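LIM domain only protein 7 (Homo sapiens, PDB 2EAQ) carries a PDZ domain that probably binds the C-terminal tails of partner proteins. Local coordinates at residues 39-43 / 44-48. Numbering follows the deposited sequence.
Sequences SPAEF and SQLQV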
# COMPACT_ATOMS: atom_id res chain seq x y z
N SER A 39 4.39 -1.19 -13.25
CA SER A 39 3.30 -0.55 -12.55
C SER A 39 3.68 0.71 -11.81
O SER A 39 4.84 0.98 -11.59
CB SER A 39 2.73 -1.55 -11.48
OG SER A 39 3.65 -1.70 -10.41
N PRO A 40 2.68 1.49 -11.40
CA PRO A 40 2.96 2.71 -10.61
C PRO A 40 3.70 2.33 -9.31
O PRO A 40 4.61 3.05 -8.83
CB PRO A 40 1.55 3.24 -10.30
CG PRO A 40 0.77 2.89 -11.50
CD PRO A 40 1.28 1.47 -11.85
N ALA A 41 3.35 1.20 -8.70
CA ALA A 41 4.01 0.81 -7.44
C ALA A 41 5.48 0.50 -7.67
O ALA A 41 6.32 0.84 -6.83
CB ALA A 41 3.26 -0.38 -6.84
N GLU A 42 5.86 -0.07 -8.83
CA GLU A 42 7.25 -0.34 -9.12
C GLU A 42 7.95 0.99 -9.38
O GLU A 42 9.04 1.21 -8.88
CB GLU A 42 7.37 -1.29 -10.33
CG GLU A 42 8.77 -1.53 -10.78
CD GLU A 42 9.61 -2.36 -9.86
OE1 GLU A 42 9.19 -2.77 -8.73
OE2 GLU A 42 10.76 -2.63 -10.28
N PHE A 43 7.29 1.86 -10.14
CA PHE A 43 7.89 3.17 -10.44
C PHE A 43 8.21 3.87 -9.11
O PHE A 43 9.27 4.46 -8.94
CB PHE A 43 6.86 4.01 -11.25
CG PHE A 43 7.32 5.43 -11.52
CD1 PHE A 43 8.21 5.73 -12.57
CD2 PHE A 43 6.93 6.45 -10.68
CE1 PHE A 43 8.67 7.06 -12.73
CE2 PHE A 43 7.39 7.77 -10.83
CZ PHE A 43 8.26 8.06 -11.86
N SER A 44 7.27 3.79 -8.16
CA SER A 44 7.45 4.48 -6.86
C SER A 44 8.39 3.81 -5.91
O SER A 44 8.72 4.37 -4.87
CB SER A 44 6.10 4.61 -6.17
OG SER A 44 5.27 5.55 -6.88
N GLN A 45 8.84 2.62 -6.28
CA GLN A 45 9.82 1.85 -5.51
C GLN A 45 9.34 1.28 -4.20
O GLN A 45 10.07 1.20 -3.20
CB GLN A 45 11.20 2.55 -5.43
CG GLN A 45 11.78 2.73 -6.87
CD GLN A 45 13.14 3.30 -7.00
OE1 GLN A 45 13.49 3.89 -8.08
NE2 GLN A 45 13.93 3.13 -5.97
N LEU A 46 8.05 0.86 -4.21
CA LEU A 46 7.53 0.04 -3.10
C LEU A 46 8.20 -1.31 -3.26
O LEU A 46 8.47 -1.77 -4.38
CB LEU A 46 6.02 -0.07 -3.30
CG LEU A 46 5.26 -0.92 -2.27
CD1 LEU A 46 5.29 -0.15 -0.87
CD2 LEU A 46 3.79 -1.14 -2.71
N GLN A 47 8.49 -1.98 -2.16
CA GLN A 47 9.17 -3.29 -2.25
C GLN A 47 8.46 -4.42 -1.51
O GLN A 47 7.81 -4.18 -0.50
CB GLN A 47 10.60 -3.18 -1.70
CG GLN A 47 11.43 -2.22 -2.58
CD GLN A 47 12.85 -2.03 -2.13
OE1 GLN A 47 13.35 -2.70 -1.26
NE2 GLN A 47 13.53 -1.06 -2.79
N VAL A 48 8.60 -5.62 -2.07
CA VAL A 48 8.03 -6.83 -1.43
C VAL A 48 8.60 -6.92 -0.02
O VAL A 48 9.77 -6.58 0.20
CB VAL A 48 8.40 -8.06 -2.24
CG1 VAL A 48 8.01 -9.34 -1.48
CG2 VAL A 48 7.74 -8.00 -3.60
O HOH W 1 10.06 -1.97 -6.42
O HOH W 2 11.51 4.14 -10.43
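Leu-46 reaches back beside Ala-41, and its CD2 branch lies 4.2 Å from Ala-41 CB. Leu-46 CG stands anti to its backbone N (chi1 178°), and the buried side chain meets Val-32, Met-83 and Val-85. Both it and Ala-41 touch Phe-21. Leu-46 N donates to Ala-41 O at 3.1 Å, almost in line with the carbonyl. Gln-45 N donates to Glu-42 O at 3.0 Å, from above the carbonyl plane. With the positive phi of Gln-45 (70°), these two bonds make a Schellman motif that closes the short helix 40-43. Ser-44 N keeps an ordinary helical bond to Pro-40 O at 2.8 Å. This helix follows strand 29-35 of the PDZ fold and precedes strand 51-55. At its start Ser-39 is the N-cap, and its OG accepts from Glu-42 N at 3.2 Å. Ser-44 OG turns beside its own backbone N and bonds to Ser-8 O, tying the helix end to strand 2-10. The CB of Gln-45 points away from the helix, but its CG lies 3.7 Å from both Phe-43 O and Glu-42 O. The Gln-45 side chain is extended beyond CG, and a water donates to its OE1 and to Phe-43 O. A second water donates to Glu-42 OE1 and Leu-46 O, each at 2.6 Å.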